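Long-range contacts in glutamine amido transferase (Methylobacillus flagellatus, PDB 3M3P), which belongs to the glutamine amidotransferase family and probably shares its alpha/beta fold built around a central mixed beta sheet: residues P5-Q10 with A44-C49; H108-W113 with Q205-S210; W113-P118 with W131-L136. All coordinates share one frame; numbering follows the deposited sequence. Where two conformers were deposited one is given.

Contact 1. Residues P5-Q10 with A44-C49; sequences PVMIIQ and AEIRDC
Met7, a selenomethionine, packs against Ile46 and Cys49 where strand 6-10 begins and the loop entering strand 51-54 ends, among the parallel strands of the alpha/beta fold expected of glutamine amidotransferases. The tight part is methyl against methyl. Met7 CE lies 3.4 Å from Ile46 CD1, closer than usual van der Waals contact, and the two side chains cross at about a right angle. Met7 leaves its backbone with CG anti to N (chi1 164°), and a bend at chi3 (55°) turns CE out of the otherwise extended chain. Nearer the backbone, Met7 CB is 3.8 Å from Cys49 CB. Leu74 of helix 68-81 touches both Met7 and Ile46, so this side belongs to an apolar cluster between sheet and helix.

The solvent side, at the exposed Asp48, is looser. Pro5 CD comes no closer than 4.0 Å to Asp48 O. No hydrogen bond joins the two segments. The loop instead fixes its own shape with a 3-10 turn, Cys49 N donating to Ile46 O at 3.0 Å, and with Arg47 N donating to Glu45 OE1 at 2.9 Å from above the carboxylate plane. Strand pairing takes over just beyond, where Pro5 bonds to Ser50 and Met7 to Gly51. At the point of changeover, Pro5 O sits 3.2 Å from Cys49 CB.

Contact 2. Residues H108-W113 with Q205-S210; sequences HAEIGW and QPMVQS
The imidazole of His108 carries the ring of Pro206 over one face, in a CH-pi contact with Pro206 CG 3.6 Å above the plane and displaced toward the rim. At the imidazole edge, in plane, a water sits 2.8 Å from His108 ND1 and makes a weak bond to Gln205 OE1. At the other end of the contact, the amide of Gln209 and the indole of Trp113 cross at about a right angle, their planes 77° apart. Trp113 NE1 bonds to Ile214 O, and Arg221 makes a cation-pi contact with the ring.

Between these flat groups, the loop before helix 211-215 is laid along the end of strand 103-111, where the chain turns its corner into strand 113-118. Ile111 and Val208 form a single parallel bridge: Ile111 N donates to Met207 O at 2.9 Å, and Gln209 N to Ile111 O at 2.9 Å. Beside it the side chains of Ile111 and Val208 lie alongside one another, CG1 to CG2 4.0 Å. Each end is closed by a glutamine. Gln205, bent at CD (chi2 -94°), takes Ala109 N on OE1 at 3.0 Å; a second water donates to this same oxygen and to Ala109 O, and accepts from Met207 N. Gln209 OE1 accepts Trp113 N at 2.9 Å from 59° above the amide plane, and passes 3.4 Å from Gly112 CA.

The alternate N-H groups of Ala109, Ile111 and Trp113 are thus met by uncharged acceptors, which implies that side-chain amides continue the pairing where the bridge stops.

Contact 3. Residues W113-P118 with W131-L136; sequences WVRAWP and WDELEL
Arg115 grips Glu133 side-on, NE and NH2 each holding one carboxylate oxygen. The NE bond to OE2 is 2.8 Å long and the NH2 bond to OE1 2.9 Å, both nearly straight and close to the guanidinium plane. The carboxylate itself is turned 38° from the guanidinium; NE meets OE2 from above the carboxylate plane, and NH2 reaches OE1 on the syn side, also tilted out of that plane. Glu133 gets there as an extended chain, with CG anti to the backbone N (chi1 -177°).

Trp117 forms the next layer. Its CZ2 lies 3.6 Å above one face of the guanidinium, toward the rim, and a water accepts from Trp117 NE1 while donating to Glu133 OE1 at 2.7 Å.

Beneath these groups strand 113-118 pairs antiparallel with the start of strand 134-140, its neighbour in the mixed sheet, reached through helix 122-128; the short segments run 142° apart. Val114 with Leu136 and Ala116 with Leu134 are hydrogen-bonded pairs, and Arg115 with Glu135 is the non-hydrogen-bonded pair between them. On the face bearing Val114, Ala116, Leu134 and Leu136, packing is tight: Ala116 CB is 3.3 Å from Leu136 CD1. Leu154 of strand 150-156, on the other side of strand 113-118, touches both residues, and Trp228 of helix 218-237 touches both leucines. Glu135 OE1 comes to 3.4 Å from Trp113 CE3, while OE2 makes a salt bridge with Arg221.

Glu133 and Glu135 thus each have an arginine partner, Arg115 and Arg221, and Glu133 would probably be favoured as an anion by its two-nitrogen grip and bridging water.

Overall arrangement
All three contacts reach one mixed sheet, and contact 1 lies on the opposite side of the chain's centre from contacts 2 and 3. Contact 1 closes early in the sequence; its centre is about 34 Å from that of contact 2 and about 31 Å from that of contact 3, with nearest atoms about 19 Å apart in each case. Contacts 2 and 3 adjoin, with centres about 15 Å apart. They share Trp113, and Met207 CG packs 4.1 Å from Val114 CG1. Contact 3 is nested within the loop that contact 2 closes. Between the two regions in sheet order runs strand 85-88, followed by Cys89 in what is probably the family's nucleophile elbow.

Contact 1. Residues P5-Q10 with A44-C49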
# COMPACT_ATOMS: atom_id res chain seq x y z
N PRO A 5 -1.95 15.10 -12.00
CA PRO A 5 -1.68 13.69 -11.91
C PRO A 5 -1.67 13.20 -10.44
O PRO A 5 -1.29 13.92 -9.53
CB PRO A 5 -0.28 13.56 -12.49
CG PRO A 5 0.35 14.85 -12.17
CD PRO A 5 -0.78 15.85 -12.49
N VAL A 6 -2.02 11.95 -10.27
CA VAL A 6 -1.66 11.22 -9.04
C VAL A 6 -0.16 10.98 -9.07
O VAL A 6 0.38 10.52 -10.08
CB VAL A 6 -2.43 9.91 -8.92
CG1 VAL A 6 -1.91 9.04 -7.74
CG2 VAL A 6 -3.95 10.21 -8.77
N MSE A 7 0.55 11.34 -8.00
CA MSE A 7 1.97 11.04 -7.90
C MSE A 7 2.13 9.69 -7.23
O MSE A 7 1.57 9.46 -6.18
CB MSE A 7 2.61 12.12 -7.08
CG MSE A 7 3.98 11.79 -6.56
SE MSE A 7 5.06 13.28 -5.74
CE MSE A 7 3.84 14.01 -4.31
N ILE A 8 2.88 8.80 -7.83
CA ILE A 8 3.14 7.46 -7.32
C ILE A 8 4.63 7.35 -7.01
O ILE A 8 5.48 7.53 -7.89
CB ILE A 8 2.74 6.32 -8.31
CG1 ILE A 8 1.28 6.44 -8.73
CG2 ILE A 8 3.09 4.97 -7.71
CD1 ILE A 8 0.79 5.32 -9.66
N ILE A 9 4.94 7.09 -5.76
CA ILE A 9 6.30 6.89 -5.32
C ILE A 9 6.61 5.41 -5.34
O ILE A 9 5.94 4.59 -4.69
CB ILE A 9 6.51 7.45 -3.86
CG1 ILE A 9 5.99 8.89 -3.73
CG2 ILE A 9 8.00 7.28 -3.42
CD1 ILE A 9 6.54 9.87 -4.72
N GLN A 10 7.62 5.09 -6.14
CA GLN A 10 8.11 3.73 -6.29
C GLN A 10 9.53 3.65 -5.72
O GLN A 10 10.30 4.62 -5.79
CB GLN A 10 8.06 3.41 -7.78
CG GLN A 10 8.29 1.97 -8.20
CD GLN A 10 7.83 1.68 -9.63
OE1 GLN A 10 6.82 2.27 -10.19
NE2 GLN A 10 8.51 0.73 -10.20
N ALA A 44 8.39 20.00 -4.57
CA ALA A 44 8.34 20.87 -3.38
C ALA A 44 6.94 21.14 -2.94
O ALA A 44 6.69 21.31 -1.74
CB ALA A 44 9.05 22.20 -3.63
N GLU A 45 6.02 21.17 -3.90
CA GLU A 45 4.63 21.51 -3.63
C GLU A 45 3.74 20.28 -3.84
O GLU A 45 3.46 19.91 -4.98
CB GLU A 45 4.22 22.65 -4.53
CG GLU A 45 2.73 23.07 -4.62
CD GLU A 45 2.13 23.40 -3.26
OE1 GLU A 45 1.90 22.49 -2.45
OE2 GLU A 45 1.84 24.61 -3.02
N ILE A 46 3.24 19.76 -2.76
CA ILE A 46 2.31 18.63 -2.79
C ILE A 46 1.06 18.92 -3.64
O ILE A 46 0.47 18.02 -4.25
CB ILE A 46 1.91 18.19 -1.37
CG1 ILE A 46 1.15 16.84 -1.39
CG2 ILE A 46 1.07 19.27 -0.65
CD1 ILE A 46 1.90 15.59 -1.99
N ARG A 47 0.62 20.17 -3.67
CA ARG A 47 -0.57 20.54 -4.40
C ARG A 47 -0.39 20.40 -5.94
O ARG A 47 -1.36 20.57 -6.68
CB ARG A 47 -1.05 21.93 -4.05
CG ARG A 47 -1.37 22.14 -2.56
CD ARG A 47 -2.79 21.87 -2.30
NE ARG A 47 -3.61 22.68 -3.19
CZ ARG A 47 -3.85 23.98 -3.07
NH1 ARG A 47 -3.44 24.66 -2.00
NH2 ARG A 47 -4.56 24.59 -4.03
N ASP A 48 0.82 20.10 -6.41
CA ASP A 48 1.05 19.76 -7.79
C ASP A 48 0.46 18.40 -8.14
O ASP A 48 0.38 18.09 -9.33
CB ASP A 48 2.58 19.73 -8.11
CG ASP A 48 3.27 21.11 -8.13
OD1 ASP A 48 2.64 22.14 -7.89
OD2 ASP A 48 4.47 21.05 -8.46
N CYS A 49 0.01 17.63 -7.15
CA CYS A 49 -0.61 16.32 -7.45
C CYS A 49 -2.03 16.27 -6.92
O CYS A 49 -2.41 17.01 -5.99
CB CYS A 49 0.25 15.15 -6.98
SG CYS A 49 0.16 14.80 -5.21

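Contact 2. Residues H108-W113 with Q205-S210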
# COMPACT_ATOMS: atom_id res chain seq x y z
N HIS A 108 6.82 -12.42 14.01
CA HIS A 108 6.78 -13.39 12.92
C HIS A 108 6.47 -12.66 11.62
O HIS A 108 5.61 -11.77 11.58
CB HIS A 108 5.69 -14.42 13.17
CG HIS A 108 5.83 -15.14 14.47
ND1 HIS A 108 6.88 -16.00 14.76
CD2 HIS A 108 5.09 -15.04 15.59
CE1 HIS A 108 6.75 -16.41 16.02
NE2 HIS A 108 5.64 -15.90 16.51
N ALA A 109 7.19 -13.02 10.58
CA ALA A 109 6.95 -12.43 9.26
C ALA A 109 5.61 -12.92 8.67
O ALA A 109 5.03 -13.90 9.15
CB ALA A 109 8.10 -12.76 8.32
N GLU A 110 5.14 -12.25 7.62
CA GLU A 110 4.07 -12.79 6.79
C GLU A 110 4.51 -12.79 5.37
O GLU A 110 4.78 -11.73 4.82
CB GLU A 110 2.74 -12.00 6.92
CG GLU A 110 2.14 -12.00 8.32
CD GLU A 110 0.86 -11.18 8.44
OE1 GLU A 110 0.85 -10.04 7.90
OE2 GLU A 110 -0.13 -11.74 8.98
N ILE A 111 4.57 -13.98 4.77
CA ILE A 111 4.91 -14.11 3.34
C ILE A 111 3.94 -15.09 2.73
O ILE A 111 3.98 -16.29 3.03
CB ILE A 111 6.38 -14.50 3.09
CG1 ILE A 111 7.36 -13.56 3.79
CG2 ILE A 111 6.60 -14.57 1.55
CD1 ILE A 111 8.87 -13.91 3.70
N GLY A 112 3.09 -14.59 1.87
CA GLY A 112 2.08 -15.40 1.19
C GLY A 112 0.69 -14.93 1.48
O GLY A 112 0.47 -13.75 1.72
N TRP A 113 -0.26 -15.82 1.39
CA TRP A 113 -1.70 -15.52 1.54
C TRP A 113 -2.11 -15.70 2.96
O TRP A 113 -1.87 -16.79 3.51
CB TRP A 113 -2.51 -16.45 0.62
CG TRP A 113 -2.13 -16.30 -0.81
CD1 TRP A 113 -1.39 -17.16 -1.55
CD2 TRP A 113 -2.50 -15.23 -1.67
NE1 TRP A 113 -1.26 -16.69 -2.86
CE2 TRP A 113 -1.91 -15.49 -2.95
CE3 TRP A 113 -3.28 -14.08 -1.51
CZ2 TRP A 113 -2.12 -14.62 -4.06
CZ3 TRP A 113 -3.45 -13.22 -2.56
CH2 TRP A 113 -2.86 -13.48 -3.84
N GLN A 205 9.15 -20.07 11.20
CA GLN A 205 8.15 -19.09 10.84
C GLN A 205 6.77 -19.69 10.63
O GLN A 205 6.59 -20.54 9.74
CB GLN A 205 8.54 -18.38 9.53
CG GLN A 205 9.79 -17.49 9.65
CD GLN A 205 9.54 -16.06 9.97
OE1 GLN A 205 8.56 -15.69 10.61
NE2 GLN A 205 10.51 -15.21 9.59
N PRO A 206 5.75 -19.23 11.40
CA PRO A 206 4.41 -19.82 11.29
C PRO A 206 3.61 -19.33 10.08
O PRO A 206 2.62 -19.95 9.69
CB PRO A 206 3.73 -19.40 12.59
CG PRO A 206 4.39 -18.10 12.91
CD PRO A 206 5.85 -18.37 12.59
N MSE A 207 4.05 -18.23 9.44
CA MSE A 207 3.25 -17.58 8.39
C MSE A 207 4.12 -17.16 7.19
O MSE A 207 3.92 -16.12 6.63
CB MSE A 207 2.46 -16.43 8.98
CG MSE A 207 1.28 -15.97 8.08
SE MSE A 207 0.04 -17.35 7.48
CE MSE A 207 0.83 -17.76 5.66
N VAL A 208 5.05 -18.04 6.81
CA VAL A 208 5.88 -17.94 5.61
C VAL A 208 5.57 -19.16 4.78
O VAL A 208 5.81 -20.30 5.22
CB VAL A 208 7.39 -17.81 5.92
CG1 VAL A 208 8.27 -17.97 4.65
CG2 VAL A 208 7.65 -16.42 6.63
N GLN A 209 4.97 -18.96 3.64
CA GLN A 209 4.49 -20.00 2.75
C GLN A 209 5.57 -20.37 1.75
O GLN A 209 6.53 -19.63 1.51
CB GLN A 209 3.24 -19.55 2.04
CG GLN A 209 2.06 -19.39 3.01
CD GLN A 209 0.73 -19.19 2.22
OE1 GLN A 209 0.65 -18.52 1.24
NE2 GLN A 209 -0.25 -20.11 2.54
N SER A 210 5.41 -21.55 1.16
CA SER A 210 6.23 -22.00 0.05
C SER A 210 5.80 -21.38 -1.29
O SER A 210 4.67 -20.92 -1.42
CB SER A 210 6.12 -23.52 -0.03
OG SER A 210 4.84 -23.90 -0.46
O HOH W 1 9.16 -16.69 13.38
O HOH W 2 5.88 -16.22 10.13

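Contact 3. Residues W113-P118 with W131-L136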
# COMPACT_ATOMS: atom_id res chain seq x y z
N TRP A 113 -0.26 -15.82 1.39
CA TRP A 113 -1.70 -15.52 1.54
C TRP A 113 -2.11 -15.70 2.96
O TRP A 113 -1.87 -16.79 3.51
CB TRP A 113 -2.51 -16.45 0.62
CG TRP A 113 -2.13 -16.30 -0.81
CD1 TRP A 113 -1.39 -17.16 -1.55
CD2 TRP A 113 -2.50 -15.23 -1.67
NE1 TRP A 113 -1.26 -16.69 -2.86
CE2 TRP A 113 -1.91 -15.49 -2.95
CE3 TRP A 113 -3.28 -14.08 -1.51
CZ2 TRP A 113 -2.12 -14.62 -4.06
CZ3 TRP A 113 -3.45 -13.22 -2.56
CH2 TRP A 113 -2.86 -13.48 -3.84
N VAL A 114 -2.70 -14.68 3.55
CA VAL A 114 -3.07 -14.71 4.97
C VAL A 114 -4.53 -14.37 5.18
O VAL A 114 -5.12 -13.54 4.49
CB VAL A 114 -2.18 -13.78 5.80
CG1 VAL A 114 -0.71 -13.85 5.24
CG2 VAL A 114 -2.67 -12.34 5.78
N ARG A 115 -5.12 -15.06 6.15
CA ARG A 115 -6.47 -14.75 6.62
C ARG A 115 -6.51 -13.45 7.42
O ARG A 115 -5.64 -13.19 8.25
CB ARG A 115 -6.97 -15.87 7.48
CG ARG A 115 -6.99 -17.24 6.83
CD ARG A 115 -7.53 -18.30 7.76
NE ARG A 115 -8.95 -18.14 8.03
CZ ARG A 115 -9.63 -18.80 8.96
NH1 ARG A 115 -9.02 -19.66 9.73
NH2 ARG A 115 -10.93 -18.59 9.09
N ALA A 116 -7.49 -12.60 7.14
CA ALA A 116 -7.63 -11.33 7.85
C ALA A 116 -9.10 -11.01 8.07
O ALA A 116 -9.99 -11.51 7.37
CB ALA A 116 -6.87 -10.21 7.14
N TRP A 117 -9.33 -10.19 9.08
CA TRP A 117 -10.69 -9.82 9.53
C TRP A 117 -10.77 -8.34 9.69
O TRP A 117 -9.97 -7.75 10.44
CB TRP A 117 -11.02 -10.55 10.86
CG TRP A 117 -11.02 -12.01 10.67
CD1 TRP A 117 -12.06 -12.78 10.26
CD2 TRP A 117 -9.91 -12.87 10.79
NE1 TRP A 117 -11.66 -14.10 10.13
CE2 TRP A 117 -10.35 -14.18 10.47
CE3 TRP A 117 -8.60 -12.67 11.15
CZ2 TRP A 117 -9.48 -15.29 10.51
CZ3 TRP A 117 -7.71 -13.79 11.18
CH2 TRP A 117 -8.18 -15.06 10.85
N PRO A 118 -11.76 -7.70 9.04
CA PRO A 118 -12.01 -6.30 9.32
C PRO A 118 -12.30 -6.10 10.80
O PRO A 118 -12.98 -6.92 11.40
CB PRO A 118 -13.23 -5.97 8.43
CG PRO A 118 -13.13 -6.93 7.28
CD PRO A 118 -12.57 -8.18 7.90
N TRP A 131 -17.54 -6.67 6.45
CA TRP A 131 -16.84 -7.20 7.63
C TRP A 131 -16.47 -8.67 7.49
O TRP A 131 -15.94 -9.23 8.45
CB TRP A 131 -17.62 -7.01 8.95
CG TRP A 131 -17.76 -5.59 9.46
CD1 TRP A 131 -17.24 -4.46 8.92
CD2 TRP A 131 -18.50 -5.18 10.61
NE1 TRP A 131 -17.60 -3.34 9.66
CE2 TRP A 131 -18.39 -3.78 10.70
CE3 TRP A 131 -19.20 -5.87 11.59
CZ2 TRP A 131 -18.99 -3.06 11.73
CZ3 TRP A 131 -19.77 -5.19 12.60
CH2 TRP A 131 -19.66 -3.80 12.68
N ASP A 132 -16.74 -9.30 6.36
CA ASP A 132 -16.42 -10.70 6.17
C ASP A 132 -14.86 -10.82 6.17
O ASP A 132 -14.12 -9.90 5.85
CB ASP A 132 -16.92 -11.22 4.80
CG ASP A 132 -18.44 -11.25 4.61
OD1 ASP A 132 -19.17 -11.01 5.55
OD2 ASP A 132 -18.78 -11.50 3.37
N GLU A 133 -14.41 -12.04 6.44
CA GLU A 133 -13.01 -12.41 6.26
C GLU A 133 -12.53 -12.10 4.89
O GLU A 133 -13.21 -12.40 3.91
CB GLU A 133 -12.86 -13.89 6.54
CG GLU A 133 -11.40 -14.41 6.45
CD GLU A 133 -11.23 -15.90 6.75
OE1 GLU A 133 -12.06 -16.47 7.50
OE2 GLU A 133 -10.27 -16.52 6.22
N LEU A 134 -11.31 -11.58 4.81
CA LEU A 134 -10.59 -11.30 3.57
C LEU A 134 -9.34 -12.12 3.51
O LEU A 134 -8.83 -12.59 4.52
CB LEU A 134 -10.24 -9.80 3.51
CG LEU A 134 -11.43 -8.84 3.42
CD1 LEU A 134 -10.99 -7.37 3.55
CD2 LEU A 134 -12.14 -8.96 2.07
N GLU A 135 -8.85 -12.37 2.33
CA GLU A 135 -7.53 -12.94 2.13
C GLU A 135 -6.57 -11.84 1.64
O GLU A 135 -6.86 -11.11 0.71
CB GLU A 135 -7.61 -14.09 1.11
CG GLU A 135 -6.18 -14.56 0.69
CD GLU A 135 -6.24 -15.84 -0.09
OE1 GLU A 135 -6.19 -15.73 -1.33
OE2 GLU A 135 -6.34 -16.92 0.50
N LEU A 136 -5.43 -11.72 2.30
CA LEU A 136 -4.42 -10.70 2.00
C LEU A 136 -3.17 -11.32 1.39
O LEU A 136 -2.80 -12.45 1.76
CB LEU A 136 -4.01 -9.93 3.24
CG LEU A 136 -5.15 -9.45 4.20
CD1 LEU A 136 -4.60 -8.57 5.31
CD2 LEU A 136 -6.19 -8.70 3.40
O HOH W 3 -13.85 -16.10 9.47
O HOH W 4 -14.56 -9.10 10.91